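PDB 3W5N: alpha-L-rhamnosidase from Streptomyces avermitilis, which hydrolyses terminal non-reducing alpha-L-rhamnose residues, releasing L-rhamnose from citrus flavonoids such as naringin and from gum arabic. Local coordinates for residues 491-496 with 579-584; 600-605 with 956-961; 629-634 with 914-919. All coordinates share one frame; numbering follows the deposited sequence.

Interaction 1 (491-496 with 579-584); sequences VTEPKP and PGKPST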
# COMPACT_ATOMS: atom_id res chain seq x y z
N VAL A 491 5.48 11.26 26.40
CA VAL A 491 6.91 11.31 26.10
C VAL A 491 7.65 10.62 27.24
O VAL A 491 7.37 10.88 28.42
CB VAL A 491 7.42 12.76 25.99
CG1 VAL A 491 8.90 12.79 25.64
CG2 VAL A 491 6.62 13.53 24.96
N THR A 492 8.57 9.73 26.87
CA THR A 492 9.47 9.09 27.82
C THR A 492 10.92 9.40 27.41
O THR A 492 11.19 9.77 26.26
CB THR A 492 9.28 7.56 27.87
OG1 THR A 492 9.54 7.00 26.57
CG2 THR A 492 7.86 7.19 28.28
N GLU A 493 11.85 9.28 28.36
CA GLU A 493 13.27 9.44 28.08
C GLU A 493 14.00 8.21 28.62
O GLU A 493 14.54 8.25 29.74
CB GLU A 493 13.81 10.75 28.70
CG GLU A 493 15.22 11.13 28.25
CD GLU A 493 15.79 12.36 28.97
OE1 GLU A 493 15.07 13.02 29.77
OE2 GLU A 493 16.97 12.69 28.71
N PRO A 494 13.97 7.09 27.87
CA PRO A 494 14.55 5.83 28.38
C PRO A 494 16.08 5.80 28.44
O PRO A 494 16.64 4.98 29.16
CB PRO A 494 14.00 4.77 27.42
CG PRO A 494 13.64 5.51 26.18
CD PRO A 494 13.21 6.88 26.62
N LYS A 495 16.74 6.66 27.67
CA LYS A 495 18.19 6.87 27.76
C LYS A 495 18.41 8.39 27.69
O LYS A 495 17.60 9.09 27.06
CB LYS A 495 18.96 6.17 26.63
CG LYS A 495 18.72 4.67 26.49
CD LYS A 495 19.53 3.86 27.49
CE LYS A 495 19.17 2.38 27.43
NZ LYS A 495 20.02 1.58 28.37
N PRO A 496 19.48 8.90 28.34
CA PRO A 496 19.65 10.36 28.35
C PRO A 496 19.62 10.94 26.93
O PRO A 496 20.33 10.45 26.06
CB PRO A 496 21.04 10.56 29.00
CG PRO A 496 21.68 9.20 29.02
CD PRO A 496 20.54 8.22 29.09
N PRO A 579 16.71 20.00 20.56
CA PRO A 579 17.20 21.03 21.48
C PRO A 579 16.27 21.17 22.68
O PRO A 579 15.16 21.69 22.56
CB PRO A 579 17.21 22.31 20.63
CG PRO A 579 16.48 21.99 19.36
CD PRO A 579 16.00 20.57 19.40
N GLY A 580 16.71 20.68 23.84
CA GLY A 580 15.87 20.68 25.03
C GLY A 580 15.07 19.39 25.10
O GLY A 580 15.53 18.33 24.69
N LYS A 581 13.85 19.48 25.62
CA LYS A 581 13.04 18.28 25.79
C LYS A 581 11.77 18.39 24.98
O LYS A 581 11.05 19.38 25.10
CB LYS A 581 12.73 18.04 27.28
CG LYS A 581 13.97 17.79 28.13
CD LYS A 581 13.62 17.62 29.60
CE LYS A 581 14.86 17.40 30.46
NZ LYS A 581 15.69 16.25 29.99
N PRO A 582 11.49 17.39 24.13
CA PRO A 582 10.22 17.44 23.40
C PRO A 582 9.02 17.25 24.32
O PRO A 582 9.13 16.61 25.37
CB PRO A 582 10.33 16.27 22.41
CG PRO A 582 11.35 15.35 23.00
CD PRO A 582 12.30 16.21 23.78
N SER A 583 7.89 17.83 23.94
CA SER A 583 6.62 17.57 24.60
C SER A 583 5.72 16.77 23.65
O SER A 583 6.12 16.45 22.52
CB SER A 583 5.96 18.88 25.00
OG SER A 583 5.65 19.63 23.85
N THR A 584 4.52 16.46 24.12
CA THR A 584 3.55 15.73 23.30
C THR A 584 3.18 16.50 22.02
O THR A 584 2.77 15.89 21.03
CB THR A 584 2.27 15.37 24.08
OG1 THR A 584 1.62 16.57 24.53
CG2 THR A 584 2.58 14.47 25.25

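Interaction 2 (600-605 with 956-961); sequences FEFETN and ARATFA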
# COMPACT_ATOMS: atom_id res chain seq x y z
N PHE A 600 -18.18 0.20 7.63
CA PHE A 600 -18.78 -0.72 8.60
C PHE A 600 -18.57 -0.22 10.02
O PHE A 600 -17.43 -0.16 10.50
CB PHE A 600 -18.26 -2.16 8.44
CG PHE A 600 -19.22 -3.21 8.97
CD1 PHE A 600 -19.25 -3.54 10.33
CD2 PHE A 600 -20.12 -3.84 8.11
CE1 PHE A 600 -20.15 -4.48 10.81
CE2 PHE A 600 -21.02 -4.78 8.60
CZ PHE A 600 -21.04 -5.10 9.95
N GLU A 601 -19.66 0.17 10.66
CA GLU A 601 -19.65 0.48 12.09
C GLU A 601 -20.12 -0.75 12.86
O GLU A 601 -21.14 -1.32 12.52
CB GLU A 601 -20.60 1.62 12.38
CG GLU A 601 -20.13 2.99 11.95
CD GLU A 601 -20.86 4.08 12.71
OE1 GLU A 601 -21.80 3.74 13.47
OE2 GLU A 601 -20.49 5.26 12.56
N PHE A 602 -19.38 -1.12 13.90
CA PHE A 602 -19.62 -2.36 14.63
C PHE A 602 -19.36 -2.12 16.10
O PHE A 602 -18.28 -1.68 16.47
CB PHE A 602 -18.67 -3.44 14.11
CG PHE A 602 -18.79 -4.78 14.80
CD1 PHE A 602 -19.91 -5.60 14.60
CD2 PHE A 602 -17.77 -5.25 15.62
CE1 PHE A 602 -19.99 -6.85 15.21
CE2 PHE A 602 -17.85 -6.50 16.24
CZ PHE A 602 -18.97 -7.30 16.03
N GLU A 603 -20.36 -2.43 16.94
CA GLU A 603 -20.17 -2.32 18.39
C GLU A 603 -20.92 -3.45 19.10
O GLU A 603 -22.06 -3.75 18.75
CB GLU A 603 -20.62 -0.95 18.89
CG GLU A 603 -20.42 -0.74 20.39
CD GLU A 603 -20.95 0.60 20.89
OE1 GLU A 603 -21.65 1.32 20.15
OE2 GLU A 603 -20.64 0.94 22.06
N THR A 604 -20.26 -4.08 20.07
CA THR A 604 -20.89 -5.11 20.90
C THR A 604 -20.80 -4.71 22.37
O THR A 604 -20.17 -3.70 22.70
CB THR A 604 -20.22 -6.49 20.76
OG1 THR A 604 -18.92 -6.48 21.36
CG2 THR A 604 -20.12 -6.94 19.28
N ASN A 605 -21.42 -5.50 23.24
CA ASN A 605 -21.21 -5.34 24.69
C ASN A 605 -19.82 -5.85 25.17
O ASN A 605 -19.53 -5.78 26.37
CB ASN A 605 -22.30 -6.11 25.45
CG ASN A 605 -22.19 -7.60 25.26
OD1 ASN A 605 -22.48 -8.13 24.18
ND2 ASN A 605 -21.75 -8.31 26.31
N ALA A 956 -25.51 -6.13 20.25
CA ALA A 956 -24.70 -5.68 19.11
C ALA A 956 -25.44 -4.67 18.24
O ALA A 956 -26.68 -4.71 18.13
CB ALA A 956 -24.23 -6.86 18.26
N ARG A 957 -24.69 -3.76 17.63
CA ARG A 957 -25.25 -2.81 16.69
C ARG A 957 -24.25 -2.63 15.56
O ARG A 957 -23.04 -2.62 15.79
CB ARG A 957 -25.56 -1.47 17.36
CG ARG A 957 -24.34 -0.79 17.94
CD ARG A 957 -24.67 0.45 18.77
NE ARG A 957 -24.65 1.71 18.02
CZ ARG A 957 -23.55 2.37 17.64
NH1 ARG A 957 -22.33 1.90 17.90
NH2 ARG A 957 -23.68 3.52 16.98
N ALA A 958 -24.75 -2.49 14.34
CA ALA A 958 -23.87 -2.34 13.17
C ALA A 958 -24.57 -1.55 12.07
O ALA A 958 -25.80 -1.62 11.93
CB ALA A 958 -23.44 -3.70 12.66
N THR A 959 -23.78 -0.80 11.30
CA THR A 959 -24.25 -0.20 10.06
C THR A 959 -23.23 -0.47 8.95
O THR A 959 -22.04 -0.14 9.10
CB THR A 959 -24.45 1.33 10.19
OG1 THR A 959 -25.37 1.60 11.25
CG2 THR A 959 -25.02 1.92 8.88
N PHE A 960 -23.71 -1.07 7.86
CA PHE A 960 -22.90 -1.30 6.66
C PHE A 960 -23.34 -0.34 5.57
O PHE A 960 -24.53 -0.26 5.25
CB PHE A 960 -23.05 -2.76 6.19
CG PHE A 960 -22.39 -3.04 4.88
CD1 PHE A 960 -21.05 -2.73 4.67
CD2 PHE A 960 -23.12 -3.62 3.84
CE1 PHE A 960 -20.43 -3.00 3.45
CE2 PHE A 960 -22.51 -3.89 2.61
CZ PHE A 960 -21.17 -3.58 2.41
N ALA A 961 -22.39 0.41 5.01
CA ALA A 961 -22.72 1.36 3.95
C ALA A 961 -22.64 0.63 2.61
O ALA A 961 -21.60 0.64 1.92
CB ALA A 961 -21.76 2.54 3.99
O HOH W 1 -24.23 1.59 14.01

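Interaction 3 (629-634 with 914-919); sequences TDTPAR and FNHYAY. With RAM (alpha-L-rhamnopyranose), chain C.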
# COMPACT_ATOMS: atom_id res chain seq x y z
N THR A 629 -0.72 -4.09 0.64
CA THR A 629 0.58 -4.60 1.06
C THR A 629 0.47 -5.65 2.14
O THR A 629 -0.54 -5.71 2.87
CB THR A 629 1.52 -3.47 1.54
OG1 THR A 629 0.87 -2.66 2.52
CG2 THR A 629 1.94 -2.59 0.37
N ASP A 630 1.53 -6.45 2.25
CA ASP A 630 1.68 -7.39 3.35
C ASP A 630 2.00 -6.67 4.66
O ASP A 630 1.40 -6.95 5.68
CB ASP A 630 2.77 -8.42 3.03
CG ASP A 630 4.16 -7.80 2.79
OD1 ASP A 630 4.32 -6.73 2.18
OD2 ASP A 630 5.12 -8.42 3.23
N THR A 631 2.94 -5.73 4.61
CA THR A 631 3.35 -4.96 5.79
C THR A 631 3.76 -3.57 5.34
O THR A 631 4.27 -3.41 4.24
CB THR A 631 4.52 -5.63 6.54
OG1 THR A 631 5.13 -4.67 7.41
CG2 THR A 631 5.58 -6.11 5.58
N PRO A 632 3.49 -2.54 6.16
CA PRO A 632 3.83 -1.18 5.73
C PRO A 632 5.15 -0.69 6.32
O PRO A 632 5.58 0.44 6.05
CB PRO A 632 2.68 -0.36 6.31
CG PRO A 632 2.35 -1.08 7.59
CD PRO A 632 2.63 -2.54 7.35
N ALA A 633 5.82 -1.55 7.08
CA ALA A 633 6.89 -1.10 7.96
C ALA A 633 8.28 -1.56 7.56
O ALA A 633 9.21 -0.76 7.49
CB ALA A 633 6.59 -1.51 9.40
N ARG A 634 8.46 -2.86 7.37
CA ARG A 634 9.80 -3.35 7.06
C ARG A 634 10.17 -3.16 5.59
O ARG A 634 9.41 -2.55 4.82
CB ARG A 634 9.95 -4.82 7.50
CG ARG A 634 9.15 -5.79 6.66
CD ARG A 634 9.52 -7.23 7.00
NE ARG A 634 8.65 -8.21 6.36
CZ ARG A 634 7.92 -9.11 7.01
NH1 ARG A 634 7.93 -9.16 8.35
NH2 ARG A 634 7.17 -9.97 6.34
N PHE A 914 4.32 -6.49 12.92
CA PHE A 914 3.20 -6.25 13.81
C PHE A 914 2.02 -5.56 13.12
O PHE A 914 1.17 -4.98 13.77
CB PHE A 914 3.65 -5.46 15.04
CG PHE A 914 4.68 -6.18 15.86
CD1 PHE A 914 6.03 -6.10 15.55
CD2 PHE A 914 4.28 -7.00 16.91
CE1 PHE A 914 6.98 -6.78 16.31
CE2 PHE A 914 5.22 -7.70 17.66
CZ PHE A 914 6.56 -7.59 17.36
N ASN A 915 1.96 -5.66 11.79
CA ASN A 915 0.90 -5.00 11.02
C ASN A 915 0.66 -5.70 9.67
O ASN A 915 0.90 -5.13 8.62
CB ASN A 915 1.23 -3.49 10.86
CG ASN A 915 0.01 -2.64 10.53
OD1 ASN A 915 -1.10 -3.15 10.34
ND2 ASN A 915 0.21 -1.32 10.48
N HIS A 916 0.19 -6.95 9.73
CA HIS A 916 -0.24 -7.75 8.57
C HIS A 916 -1.75 -7.93 8.72
O HIS A 916 -2.22 -8.26 9.84
CB HIS A 916 0.38 -9.15 8.66
CG HIS A 916 1.61 -9.35 7.82
ND1 HIS A 916 2.81 -8.73 8.09
CD2 HIS A 916 1.84 -10.17 6.76
CE1 HIS A 916 3.72 -9.12 7.20
NE2 HIS A 916 3.15 -9.99 6.39
N TYR A 917 -2.53 -7.74 7.65
CA TYR A 917 -3.99 -7.88 7.82
C TYR A 917 -4.57 -9.30 7.77
O TYR A 917 -5.74 -9.51 8.11
CB TYR A 917 -4.82 -6.95 6.90
CG TYR A 917 -4.43 -6.93 5.44
CD1 TYR A 917 -4.25 -8.12 4.70
CD2 TYR A 917 -4.26 -5.72 4.78
CE1 TYR A 917 -3.90 -8.08 3.35
CE2 TYR A 917 -3.91 -5.67 3.43
CZ TYR A 917 -3.72 -6.85 2.72
OH TYR A 917 -3.37 -6.78 1.39
N ALA A 918 -3.74 -10.28 7.39
CA ALA A 918 -4.21 -11.66 7.14
C ALA A 918 -5.11 -12.25 8.24
O ALA A 918 -6.20 -12.78 7.94
CB ALA A 918 -3.04 -12.58 6.82
N TYR A 919 -4.69 -12.16 9.50
CA TYR A 919 -5.46 -12.73 10.60
C TYR A 919 -6.66 -11.88 11.02
O TYR A 919 -7.51 -12.31 11.82
CB TYR A 919 -4.53 -13.04 11.80
CG TYR A 919 -3.56 -14.16 11.47
CD1 TYR A 919 -3.97 -15.22 10.66
CD2 TYR A 919 -2.26 -14.18 11.98
CE1 TYR A 919 -3.11 -16.26 10.35
CE2 TYR A 919 -1.39 -15.22 11.67
CZ TYR A 919 -1.83 -16.26 10.86
OH TYR A 919 -1.01 -17.32 10.54
C1 RAM C . 5.90 -12.91 3.71
C2 RAM C . 4.98 -11.78 3.22
C3 RAM C . 3.51 -12.25 3.07
C4 RAM C . 3.32 -13.74 2.76
C5 RAM C . 4.58 -14.26 2.12
C6 RAM C . 4.35 -15.73 1.76
O1 RAM C . 7.28 -12.63 3.41
O2 RAM C . 5.15 -10.64 4.10
O3 RAM C . 2.81 -12.08 4.29
O4 RAM C . 2.21 -13.99 1.86
O5 RAM C . 5.63 -14.16 3.08
O HOH W 2 -1.15 -7.20 5.22

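Interaction 1 (491-496 with 579-584)
The flat peptide group joining Ser-583 to Thr-584 carries methyl CG2 of Val-491 over one face, 3.6 Å from Ser-583 C. The other flat group is the carboxylate of Glu-493: Lys-581 NZ comes to its OE1 end from somewhat off its plane, and OE1 and NZ are 3.3 Å apart. That is a salt bridge, but its hydrogen bond is weak. The two side chains meet at about a right angle, the glutamate extended and the lysine straight until its last torsion (chi4 -54°), where the bend swings the ammonium toward the acid. The second oxygen, OE2, accepts from Gly-497 N, so a backbone bond steadies the carboxylate.

Valine suits this place near the end of the strand because its two methyls turn to different partners. With CG1 anti to the backbone N (chi1 -179°), that methyl turns to Pro-582, 4.4 Å from its CG, while CG2 also reaches Thr-584, the two CG2 methyls being 4.2 Å apart. Pro-582, rigid and apolar, rests in turn on Phe-499 of strand 498-503, as do Glu-493 and Lys-581.

The contact thus fastens the loop between strands 572-576 and 587-594 to the end of strand 480-493 in the concanavalin-like domain. Its chemistry is that of a protein surface: a weakly hydrogen-bonded ion pair probably adds modestly to the packing of methyls over backbone.

Interaction 2 (600-605 with 956-961)
The rings of Phe-600 and Phe-960 face the same side of the sheet, and their side chains cross at about a right angle. Phe-600 CD2 lies 3.7 Å from Phe-960 CB, while Phe-600 CE1 is 3.9 Å from the methyl of Ala-958 and Thr-959 O stands over one face of the ring, toward its rim. The short Ala-958 lets the wide Phe-600 ring lean across to the opposite strand, and the same methyl meets the edge of the Phe-602 ring at CD1.

Polar groups fill the other face. Arg-957 has CG between the backbone N and the carbonyl carbon (chi1 61°) and a bend at chi3, which brings its guanidinium toward strand 600-604, between Glu-601 and Glu-603. The Glu-603 carboxylate stands nearly perpendicular to the guanidinium plane, 86° away; its salt bridge is modelled with OE1 and NH1 only 2.4 Å apart, a value to be doubted. Glu-601 OE1 is 4.0 Å from Arg-957 NH2 and well out of the guanidinium plane, a long, purely electrostatic pairing. A water links Glu-601 OE1 with Thr-959 OG1, which also bonds Ser-968 OG.

Between the faces, Glu-601 with Thr-959 and Glu-603 with Arg-957 form antiparallel hydrogen-bonded pairs, the Glu-601 N to Thr-959 O bond measuring 2.9 Å. Strand 600-604 thereby becomes an outer strand of the C-terminal sheet, next to 955-962 and then 965-974. The aromatic face lies against helices of the catalytic domain: Phe-602 meets His-613 edge-to-face, and Phe-600 meets Tyr-653 and Tyr-927.

Interaction 3 (629-634 with 914-919)
Thr-629 O and Asp-630 O both accept from one water, which in turn accepts from Tyr-917 N and sits over the centre of the Tyr-917 ring. Asp-630 O also lies over the centre of the His-916 ring, 3.2 Å from its plane. The Asp-630 carboxylate takes the hydroxyl O2 of rhamnose at OD2, modelled at a doubtfully short 2.4 Å, while OD1 is held by Leu-638 N. Thr-631 lays CB 3.6 Å from His-916 CE1, and its OG1 accepts from Ala-633 N in an ST turn. Pro-632 CG packs on the amide of Asn-915, 3.6 Å from ND2. Arg-634, extended from CG to NE, brings NH2 weakly to rhamnose O2; its NE and NH1 pair with Glu-636 and Glu-895, the inferred proton donor and acceptor.

His-916 NE2 bonds both O2 (3.1 Å) and O3 (3.0 Å) of the sugar, its ring held by Ser-913 OG at ND1. A leucine at His-916 would probably leave O2 and O3 without this shared donor and weaken the grip on rhamnose.

This is the rhamnose-binding active site, among loops of the six-hairpin glycosidase domain; helix 641-654 flanks it through Asp-643, and strand 506-508 backs Pro-632 and Asn-915.

Along the chain interaction 1 closes before the other two open, within the concanavalin-like domain; interaction 2 then spans the whole catalytic domain, pairing the strand at its start with the C-terminal sheet, and interaction 3 is nested inside that span. None touches another: nearest atoms are about 13 Å apart between interactions 2 and 3, about 17 Å between 1 and 3, and about 27 Å between 1 and 2. Of the three, interaction 3 is the one whose residues bind rhamnose in the active site, near the centre of the molecule. Interaction 1 joins a loop to a strand end and interaction 2 pairs two strands, both away from the active site, interaction 2 tying the beginning of the catalytic domain to the domain that follows.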